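Local coordinates for uncharacterized protein (Bacteroides eggerthii DSM 20697, PDB 4ECO) that is of unknown function but, as a leucine-rich repeat protein, probably takes part in binding other proteins through its curved solenoid surface, at residues 366-369 / 370-374; 407-411 / 412-416; 447-450 / 451-454. All blocks are in the same frame, centred on the assembly; numbering follows the deposited sequence.

Contact 1. Residues 366-369 / 370-374; sequences TEIP and ANFCG
Phe372 folds back onto Ile368 and Pro369 across a tight bend, the type I beta turn running from Pro369 to Phe372 between the short strands 364-367 and 373-375 of a leucine-rich repeat. The phenylalanine side chain can be followed outward. Its CB meets two partners, Pro369 O at 3.5 Å and Ile368 CG2 at 3.7 Å. The first torsion (chi1 -174°) sends CG away from the backbone N and leaves CB and the CD1 edge beside Ile368 and Pro369. CG still meets the isoleucine methyl, Ile368 CG2, at 4.0 Å. Further out, Phe372 CD1 reaches the proline ring, 3.9 Å from Pro369 CG, and this methylene lies at the edge of the phenyl ring, near its plane. The rest of the ring leaves the turn for the repeat interior, where it packs edge-to-face with Phe349 and touches Leu358 and Phe320. Ile368, also buried, turns CG1 elsewhere and offers this contact its CG2 branch.

The polar link is one backbone bond, Phe372 N to Pro369 O at 3.1 Å. Its N-H...O angle is 144°, and the donor stands 64° above the carbonyl plane, so the bond is bent and misses the lone-pair directions. Ala370 and Asn371, at the turn's corners, are exposed and point away. Apart from that single bond the contact is hydrocarbon against hydrocarbon, consistent with a turn closed by one bent bond, with its apolar inner side packed into the repeat interior.

Contact 2. Residues 407-411 / 412-416; sequences IDFSY and NEIGS
The Asn412 amide is the flat group that carries this contact: Phe409 O lies at its edge, only 3° out of the amide plane, and takes the ND2 hydrogen at 2.9 Å in an almost straight bond (175°). The stretch fits the leucine-rich repeat consensus LxxLxLxxNxL, with Ile407, Phe409, Asn412 and Ile414 at its second L, third L, N and last L positions. Seen from the acceptor the approach is different, since ND2 stands 61° above the Phe409 carbonyl plane. The Phe409 ring meets Phe384 of the preceding repeat with its plane nearly parallel, and the Tyr411 ring stacks with His386.

The asparagine works in two directions. Its ND2 also bonds Phe384 O and its OD1 accepts from Leu389 N, while Asn443 of the next repeat repeats the scheme on Phe409 O and Ile414 N. Both ends of this buried amide are thus satisfied, and consecutive repeats are stitched through their asparagines. CG lies anti to the carbonyl carbon, which brings the amide back so that ND2 meets Phe409 O.

Apolar contact is slight: Ile414 CD1 touches Phe409 CB at 3.9 Å. Before the bend, Asp408 forms an Asx turn, its OD1 accepting from Ser410 N at 3.0 Å nearly along the C-O axis. Ser410 OG donates to Asp408 OD1 at 2.8 Å, on the syn lone pair of that carboxylate oxygen. Beyond Ile414, the type II turn from Glu413 to Ser416 passes through Gly415, at positive phi, and Glu413 O takes two donors, Ser416 N and, in the carbonyl plane at 2.7 Å, Ser416 OG.

Contact 3. Residues 447-450 / 451-454; sequences KFPK and ELFS
Phe448 and Phe453 press together where a loop enters the short helix 451-454, on the return path of a leucine-rich repeat between strands 435-439 and 461-463. Their ring planes are close to parallel, 16° apart, yet slid so far that the centroids stand 5.6 Å apart and the rings barely overlap; the touch is Phe448 CE2 on Phe453 CE2 at 3.5 Å. Phe448 CG lies anti to the backbone N (chi1 -172°), which carries the ring forward to the helix, and Pro449 CD covers one of its faces near the rim. Alongside, Leu452 CD1 rests on Pro449 CB at 3.9 Å. These apolar residues, with Pro449, Leu452 and Phe453 buried, form the tight half.

The other half is looser. Ser454 is exposed. Glu451 leads its CB away from the loop and touches Phe422, but its chain bends at chi2 and returns OE1 to 3.6 Å from Lys450 N. The fully extended chain of Lys450 carries NZ to a salt bridge with Asp479 and to the carbonyls of Asn475 and Lys478, so its polar end is held elsewhere than in this contact.

The backbone joins the two halves. Pro449, centre of an inverse gamma turn, has Lys450 N bonded back to Phe448 O at 2.8 Å. Pro449 O then accepts from Leu452 N at 3.2 Å. Lys450 O takes two helix N-H groups: Phe453 N from above its carbonyl plane, and Ser454 N within that plane, at 2.9 Å with an N-H...O angle of 164°.

Going from the N terminus, contact 1 (366-374) closes a turn between strands 364-367 and 373-375, contact 2 (407-416) follows strand 404-408, and contact 3 (447-454) opens helix 451-454 after strand 435-439. They are strictly in series: each closes before the next begins, and none crosses or encloses another. Contacts 1 and 2 reach the same set of strands, their centres about 15 Å apart; contacts 2 and 3 have centres about 14 Å apart, and no pair touches. Contact 1 and contact 3 lie on the returning parts of their repeats, whereas contact 2 ties a strand end to the neighbouring repeats on both sides.

Contact 1. Residues 366-369 / 370-374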
ATOM      1  N   THR A 366      15.964  -4.895 -10.388  1.00 48.17           N
ATOM      2  CA  THR A 366      17.290  -4.271 -10.388  1.00 49.07           C
ATOM      3  C   THR A 366      17.298  -2.940 -11.119  1.00 57.52           C
ATOM      4  O   THR A 366      18.191  -2.113 -10.865  1.00 59.54           O
ATOM      5  CB  THR A 366      18.342  -5.186 -11.011  1.00 43.55           C
ATOM      6  OG1 THR A 366      17.971  -5.519 -12.358  1.00 47.78           O
ATOM      7  CG2 THR A 366      18.612  -6.416 -10.177  1.00 28.49           C
ATOM      8  N   GLU A 367      16.325  -2.728 -12.033  1.00 54.47           N
ATOM      9  CA  GLU A 367      16.284  -1.495 -12.810  1.00 55.28           C
ATOM     10  C   GLU A 367      14.876  -1.110 -13.205  1.00 58.00           C
ATOM     11  O   GLU A 367      14.104  -1.964 -13.633  1.00 59.23           O
ATOM     12  CB  GLU A 367      17.129  -1.694 -14.078  1.00 58.71           C
ATOM     13  CG  GLU A 367      17.602  -0.432 -14.785  1.00 72.47           C
ATOM     14  CD  GLU A 367      18.621  -0.677 -15.886  1.00 94.18           C
ATOM     15  OE1 GLU A 367      19.357  -1.688 -15.813  1.00 78.94           O
ATOM     16  OE2 GLU A 367      18.676   0.145 -16.830  1.00 96.52           O
ATOM     17  N   ILE A 368      14.561   0.192 -13.096  1.00 52.21           N
ATOM     18  CA  ILE A 368      13.314   0.805 -13.562  1.00 50.79           C
ATOM     19  C   ILE A 368      13.687   1.593 -14.826  1.00 58.83           C
ATOM     20  O   ILE A 368      14.568   2.467 -14.771  1.00 58.86           O
ATOM     21  CB  ILE A 368      12.625   1.653 -12.477  1.00 51.76           C
ATOM     22  CG1 ILE A 368      12.210   0.796 -11.240  1.00 49.78           C
ATOM     23  CG2 ILE A 368      11.474   2.486 -13.053  1.00 51.49           C
ATOM     24  CD1 ILE A 368      11.103  -0.295 -11.435  1.00 49.05           C
ATOM     25  N   PRO A 369      13.096   1.237 -15.992  1.00 58.16           N
ATOM     26  CA  PRO A 369      13.491   1.885 -17.263  1.00 59.46           C
ATOM     27  C   PRO A 369      13.113   3.343 -17.331  1.00 64.72           C
ATOM     28  O   PRO A 369      12.232   3.789 -16.590  1.00 64.62           O
ATOM     29  CB  PRO A 369      12.724   1.092 -18.327  1.00 61.39           C
ATOM     30  CG  PRO A 369      11.564   0.542 -17.605  1.00 64.48           C
ATOM     31  CD  PRO A 369      12.068   0.204 -16.225  1.00 59.03           C
ATOM     32  N   ALA A 370      13.776   4.067 -18.244  1.00 63.19           N
ATOM     33  CA  ALA A 370      13.617   5.509 -18.470  1.00 64.20           C
ATOM     34  C   ALA A 370      12.166   5.894 -18.776  1.00 69.07           C
ATOM     35  O   ALA A 370      11.698   6.943 -18.307  1.00 70.12           O
ATOM     36  CB  ALA A 370      14.515   5.949 -19.613  1.00 66.33           C
ATOM     37  N   ASN A 371      11.456   5.025 -19.504  1.00 63.35           N
ATOM     38  CA  ASN A 371      10.091   5.315 -19.891  1.00 62.72           C
ATOM     39  C   ASN A 371       9.087   4.423 -19.186  1.00 63.54           C
ATOM     40  O   ASN A 371       8.019   4.121 -19.748  1.00 64.38           O
ATOM     41  CB  ASN A 371       9.959   5.142 -21.410  1.00 67.39           C
ATOM     42  CG  ASN A 371       9.172   6.261 -22.036  1.00 88.65           C
ATOM     43  OD1 ASN A 371       9.243   7.418 -21.591  1.00 82.21           O
ATOM     44  ND2 ASN A 371       8.440   5.961 -23.122  1.00 77.59           N
ATOM     45  N   PHE A 372       9.395   4.019 -17.938  1.00 54.95           N
ATOM     46  CA  PHE A 372       8.542   3.076 -17.230  1.00 51.20           C
ATOM     47  C   PHE A 372       7.065   3.489 -17.276  1.00 56.97           C
ATOM     48  O   PHE A 372       6.234   2.680 -17.710  1.00 57.18           O
ATOM     49  CB  PHE A 372       8.985   2.851 -15.796  1.00 50.22           C
ATOM     50  CG  PHE A 372       8.158   1.762 -15.169  1.00 49.50           C
ATOM     51  CD1 PHE A 372       8.261   0.440 -15.616  1.00 51.28           C
ATOM     52  CD2 PHE A 372       7.228   2.057 -14.175  1.00 49.58           C
ATOM     53  CE1 PHE A 372       7.458  -0.568 -15.069  1.00 50.84           C
ATOM     54  CE2 PHE A 372       6.430   1.046 -13.620  1.00 50.86           C
ATOM     55  CZ  PHE A 372       6.553  -0.259 -14.071  1.00 49.00           C
ATOM     56  N   CYS A 373       6.753   4.751 -16.880  1.00 53.82           N
ATOM     57  CA  CYS A 373       5.393   5.291 -16.882  1.00 53.63           C
ATOM     58  C   CYS A 373       5.385   6.809 -16.667  1.00 58.54           C
ATOM     59  O   CYS A 373       6.410   7.408 -16.348  1.00 58.30           O
ATOM     60  CB  CYS A 373       4.563   4.606 -15.802  1.00 52.44           C
ATOM     61  SG  CYS A 373       5.081   5.016 -14.119  1.00 55.07           S
ATOM     62  N   GLY A 374       4.188   7.388 -16.788  1.00 55.06           N
ATOM     63  CA  GLY A 374       3.882   8.772 -16.476  1.00 54.83           C
ATOM     64  C   GLY A 374       3.106   8.773 -15.171  1.00 57.92           C
ATOM     65  O   GLY A 374       2.916   7.709 -14.567  1.00 54.97           O
TER

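Contact 2. Residues 407-411 / 412-416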
ATOM      1  N   ILE A 407       7.992   9.152  -1.515  1.00 41.21           N
ATOM      2  CA  ILE A 407       8.403   8.056  -2.391  1.00 41.23           C
ATOM      3  C   ILE A 407       9.317   7.126  -1.582  1.00 42.16           C
ATOM      4  O   ILE A 407      10.183   7.587  -0.832  1.00 42.32           O
ATOM      5  CB  ILE A 407       9.031   8.578  -3.700  1.00 46.61           C
ATOM      6  CG1 ILE A 407       9.160   7.472  -4.743  1.00 48.15           C
ATOM      7  CG2 ILE A 407      10.339   9.377  -3.489  1.00 49.55           C
ATOM      8  CD1 ILE A 407       9.081   7.987  -6.113  1.00 52.89           C
ATOM      9  N   ASP A 408       9.052   5.819  -1.652  1.00 36.53           N
ATOM     10  CA  ASP A 408       9.810   4.859  -0.861  1.00 33.68           C
ATOM     11  C   ASP A 408      10.767   4.093  -1.734  1.00 39.29           C
ATOM     12  O   ASP A 408      10.340   3.335  -2.622  1.00 39.88           O
ATOM     13  CB  ASP A 408       8.862   3.906  -0.123  1.00 33.17           C
ATOM     14  CG  ASP A 408       9.459   3.173   1.074  1.00 40.87           C
ATOM     15  OD1 ASP A 408      10.706   3.041   1.142  1.00 42.00           O
ATOM     16  OD2 ASP A 408       8.681   2.695   1.921  1.00 44.83           O
ATOM     17  N   PHE A 409      12.077   4.316  -1.499  1.00 37.49           N
ATOM     18  CA  PHE A 409      13.166   3.592  -2.171  1.00 38.08           C
ATOM     19  C   PHE A 409      13.976   2.768  -1.148  1.00 42.50           C
ATOM     20  O   PHE A 409      15.057   2.266  -1.483  1.00 42.97           O
ATOM     21  CB  PHE A 409      14.094   4.536  -2.942  1.00 40.25           C
ATOM     22  CG  PHE A 409      13.495   5.224  -4.132  1.00 41.92           C
ATOM     23  CD1 PHE A 409      13.312   4.545  -5.328  1.00 44.87           C
ATOM     24  CD2 PHE A 409      13.199   6.580  -4.090  1.00 44.92           C
ATOM     25  CE1 PHE A 409      12.775   5.192  -6.442  1.00 46.96           C
ATOM     26  CE2 PHE A 409      12.662   7.229  -5.203  1.00 48.78           C
ATOM     27  CZ  PHE A 409      12.444   6.528  -6.372  1.00 47.33           C
ATOM     28  N   SER A 410      13.440   2.607   0.094  1.00 38.52           N
ATOM     29  CA  SER A 410      14.131   1.877   1.169  1.00 37.87           C
ATOM     30  C   SER A 410      14.336   0.378   0.823  1.00 42.66           C
ATOM     31  O   SER A 410      13.585  -0.203   0.032  1.00 44.76           O
ATOM     32  CB  SER A 410      13.416   2.025   2.513  1.00 36.93           C
ATOM     33  OG  SER A 410      12.225   1.272   2.652  1.00 35.99           O
ATOM     34  N   TYR A 411      15.394  -0.216   1.400  1.00 35.29           N
ATOM     35  CA  TYR A 411      15.764  -1.605   1.223  1.00 33.63           C
ATOM     36  C   TYR A 411      16.011  -1.912  -0.224  1.00 40.08           C
ATOM     37  O   TYR A 411      15.295  -2.692  -0.842  1.00 40.15           O
ATOM     38  CB  TYR A 411      14.709  -2.525   1.787  1.00 33.00           C
ATOM     39  CG  TYR A 411      14.776  -2.682   3.278  1.00 32.49           C
ATOM     40  CD1 TYR A 411      15.623  -3.624   3.860  1.00 33.85           C
ATOM     41  CD2 TYR A 411      13.935  -1.944   4.117  1.00 32.25           C
ATOM     42  CE1 TYR A 411      15.655  -3.808   5.243  1.00 35.69           C
ATOM     43  CE2 TYR A 411      13.929  -2.147   5.497  1.00 32.23           C
ATOM     44  CZ  TYR A 411      14.797  -3.076   6.055  1.00 41.17           C
ATOM     45  OH  TYR A 411      14.802  -3.308   7.403  1.00 44.39           O
ATOM     46  N   ASN A 412      17.026  -1.263  -0.770  1.00 39.45           N
ATOM     47  CA  ASN A 412      17.498  -1.448  -2.135  1.00 39.51           C
ATOM     48  C   ASN A 412      19.017  -1.518  -2.078  1.00 43.93           C
ATOM     49  O   ASN A 412      19.580  -1.767  -1.003  1.00 43.56           O
ATOM     50  CB  ASN A 412      16.970  -0.349  -3.078  1.00 38.47           C
ATOM     51  CG  ASN A 412      15.624  -0.669  -3.696  1.00 49.49           C
ATOM     52  OD1 ASN A 412      15.480  -1.632  -4.450  1.00 46.01           O
ATOM     53  ND2 ASN A 412      14.609   0.131  -3.395  1.00 28.99           N
ATOM     54  N   GLU A 413      19.676  -1.359  -3.231  1.00 41.34           N
ATOM     55  CA  GLU A 413      21.128  -1.422  -3.345  1.00 40.80           C
ATOM     56  C   GLU A 413      21.643  -0.145  -4.008  1.00 46.16           C
ATOM     57  O   GLU A 413      22.609  -0.185  -4.778  1.00 47.75           O
ATOM     58  CB  GLU A 413      21.529  -2.680  -4.118  1.00 41.79           C
ATOM     59  CG  GLU A 413      21.572  -3.881  -3.207  1.00 47.17           C
ATOM     60  CD  GLU A 413      21.202  -5.206  -3.832  1.00 72.72           C
ATOM     61  OE1 GLU A 413      21.843  -5.607  -4.831  1.00 45.09           O
ATOM     62  OE2 GLU A 413      20.296  -5.872  -3.278  1.00 80.42           O
ATOM     63  N   ILE A 414      20.988   1.000  -3.704  1.00 41.21           N
ATOM     64  CA  ILE A 414      21.330   2.314  -4.275  1.00 40.24           C
ATOM     65  C   ILE A 414      22.683   2.742  -3.716  1.00 44.38           C
ATOM     66  O   ILE A 414      22.891   2.664  -2.510  1.00 42.37           O
ATOM     67  CB  ILE A 414      20.200   3.346  -4.020  1.00 41.18           C
ATOM     68  CG1 ILE A 414      18.894   2.887  -4.757  1.00 40.44           C
ATOM     69  CG2 ILE A 414      20.617   4.763  -4.419  1.00 40.71           C
ATOM     70  CD1 ILE A 414      17.630   3.490  -4.271  1.00 43.59           C
ATOM     71  N   GLY A 415      23.600   3.098  -4.621  1.00 44.34           N
ATOM     72  CA  GLY A 415      24.970   3.509  -4.311  1.00 45.68           C
ATOM     73  C   GLY A 415      25.956   2.347  -4.230  1.00 51.10           C
ATOM     74  O   GLY A 415      27.141   2.544  -3.926  1.00 51.26           O
ATOM     75  N   SER A 416      25.471   1.115  -4.479  1.00 46.86           N
ATOM     76  CA  SER A 416      26.313  -0.068  -4.404  1.00 46.92           C
ATOM     77  C   SER A 416      27.299  -0.132  -5.564  1.00 53.55           C
ATOM     78  O   SER A 416      28.406  -0.652  -5.385  1.00 54.39           O
ATOM     79  CB  SER A 416      25.463  -1.334  -4.391  1.00 47.80           C
ATOM     80  OG  SER A 416      24.765  -1.493  -5.613  1.00 53.53           O
TER

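Contact 3. Residues 447-450 / 451-454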
ATOM      1  N   LYS A 447      27.938   8.416  -0.855  1.00 48.26           N
ATOM      2  CA  LYS A 447      28.047   9.787  -1.331  1.00 47.78           C
ATOM      3  C   LYS A 447      26.700  10.422  -1.206  1.00 50.43           C
ATOM      4  O   LYS A 447      25.715   9.815  -1.617  1.00 49.69           O
ATOM      5  CB  LYS A 447      28.556   9.821  -2.793  1.00 52.03           C
ATOM      6  CG  LYS A 447      29.971   9.290  -2.997  1.00 78.61           C
ATOM      7  CD  LYS A 447      31.036  10.122  -2.270  1.00 84.44           C
ATOM      8  CE  LYS A 447      32.401   9.528  -2.464  1.00 89.61           C
ATOM      9  NZ  LYS A 447      33.442  10.353  -1.813  1.00104.31           N
ATOM     10  N   PHE A 448      26.628  11.625  -0.624  1.00 48.13           N
ATOM     11  CA  PHE A 448      25.356  12.322  -0.410  1.00 47.46           C
ATOM     12  C   PHE A 448      24.648  12.595  -1.737  1.00 53.29           C
ATOM     13  O   PHE A 448      25.284  13.105  -2.659  1.00 54.50           O
ATOM     14  CB  PHE A 448      25.563  13.622   0.359  1.00 48.95           C
ATOM     15  CG  PHE A 448      24.271  14.293   0.781  1.00 49.75           C
ATOM     16  CD1 PHE A 448      23.590  13.877   1.916  1.00 52.06           C
ATOM     17  CD2 PHE A 448      23.751  15.354   0.055  1.00 51.67           C
ATOM     18  CE1 PHE A 448      22.407  14.499   2.303  1.00 51.93           C
ATOM     19  CE2 PHE A 448      22.562  15.964   0.437  1.00 53.21           C
ATOM     20  CZ  PHE A 448      21.898  15.533   1.555  1.00 50.29           C
ATOM     21  N   PRO A 449      23.336  12.278  -1.844  1.00 49.76           N
ATOM     22  CA  PRO A 449      22.623  12.500  -3.129  1.00 50.25           C
ATOM     23  C   PRO A 449      22.278  13.989  -3.388  1.00 51.81           C
ATOM     24  O   PRO A 449      21.110  14.392  -3.387  1.00 50.77           O
ATOM     25  CB  PRO A 449      21.362  11.632  -2.988  1.00 51.40           C
ATOM     26  CG  PRO A 449      21.121  11.549  -1.502  1.00 54.48           C
ATOM     27  CD  PRO A 449      22.461  11.661  -0.821  1.00 49.89           C
ATOM     28  N   LYS A 450      23.321  14.790  -3.678  1.00 48.37           N
ATOM     29  CA  LYS A 450      23.277  16.236  -3.930  1.00 48.22           C
ATOM     30  C   LYS A 450      22.344  16.581  -5.090  1.00 54.09           C
ATOM     31  O   LYS A 450      21.666  17.610  -5.040  1.00 56.34           O
ATOM     32  CB  LYS A 450      24.703  16.774  -4.228  1.00 49.79           C
ATOM     33  CG  LYS A 450      24.757  18.281  -4.521  1.00 49.68           C
ATOM     34  CD  LYS A 450      26.168  18.865  -4.695  1.00 50.14           C
ATOM     35  CE  LYS A 450      26.109  20.299  -5.166  1.00 45.19           C
ATOM     36  NZ  LYS A 450      27.407  21.002  -5.017  1.00 54.50           N
ATOM     37  N   GLU A 451      22.314  15.731  -6.127  1.00 49.23           N
ATOM     38  CA  GLU A 451      21.517  15.938  -7.333  1.00 49.10           C
ATOM     39  C   GLU A 451      19.999  16.034  -7.026  1.00 50.78           C
ATOM     40  O   GLU A 451      19.254  16.541  -7.851  1.00 51.51           O
ATOM     41  CB  GLU A 451      21.792  14.835  -8.360  1.00 50.92           C
ATOM     42  CG  GLU A 451      23.232  14.782  -8.850  1.00 56.79           C
ATOM     43  CD  GLU A 451      24.245  13.964  -8.062  1.00 80.12           C
ATOM     44  OE1 GLU A 451      23.909  13.421  -6.981  1.00 69.02           O
ATOM     45  OE2 GLU A 451      25.389  13.850  -8.560  1.00 75.64           O
ATOM     46  N   LEU A 452      19.550  15.616  -5.838  1.00 45.37           N
ATOM     47  CA  LEU A 452      18.145  15.762  -5.460  1.00 43.85           C
ATOM     48  C   LEU A 452      17.839  17.214  -5.192  1.00 47.99           C
ATOM     49  O   LEU A 452      16.777  17.716  -5.556  1.00 47.33           O
ATOM     50  CB  LEU A 452      17.822  14.919  -4.206  1.00 42.45           C
ATOM     51  CG  LEU A 452      17.654  13.412  -4.383  1.00 45.97           C
ATOM     52  CD1 LEU A 452      17.586  12.735  -3.034  1.00 44.95           C
ATOM     53  CD2 LEU A 452      16.394  13.085  -5.179  1.00 46.28           C
ATOM     54  N   PHE A 453      18.815  17.896  -4.576  1.00 44.93           N
ATOM     55  CA  PHE A 453      18.749  19.281  -4.149  1.00 44.51           C
ATOM     56  C   PHE A 453      19.161  20.231  -5.282  1.00 49.29           C
ATOM     57  O   PHE A 453      18.480  21.247  -5.471  1.00 51.59           O
ATOM     58  CB  PHE A 453      19.629  19.472  -2.891  1.00 46.01           C
ATOM     59  CG  PHE A 453      19.148  18.576  -1.766  1.00 47.23           C
ATOM     60  CD1 PHE A 453      18.036  18.925  -0.999  1.00 50.77           C
ATOM     61  CD2 PHE A 453      19.729  17.328  -1.548  1.00 48.63           C
ATOM     62  CE1 PHE A 453      17.546  18.063  -0.011  1.00 50.29           C
ATOM     63  CE2 PHE A 453      19.229  16.464  -0.565  1.00 49.87           C
ATOM     64  CZ  PHE A 453      18.144  16.834   0.192  1.00 47.74           C
ATOM     65  N   SER A 454      20.218  19.906  -6.061  1.00 43.49           N
ATOM     66  CA  SER A 454      20.635  20.781  -7.164  1.00 44.48           C
ATOM     67  C   SER A 454      19.534  20.890  -8.241  1.00 48.65           C
ATOM     68  O   SER A 454      19.400  21.940  -8.846  1.00 49.60           O
ATOM     69  CB  SER A 454      21.963  20.341  -7.783  1.00 48.31           C
ATOM     70  OG  SER A 454      21.900  19.104  -8.465  1.00 57.63           O
TER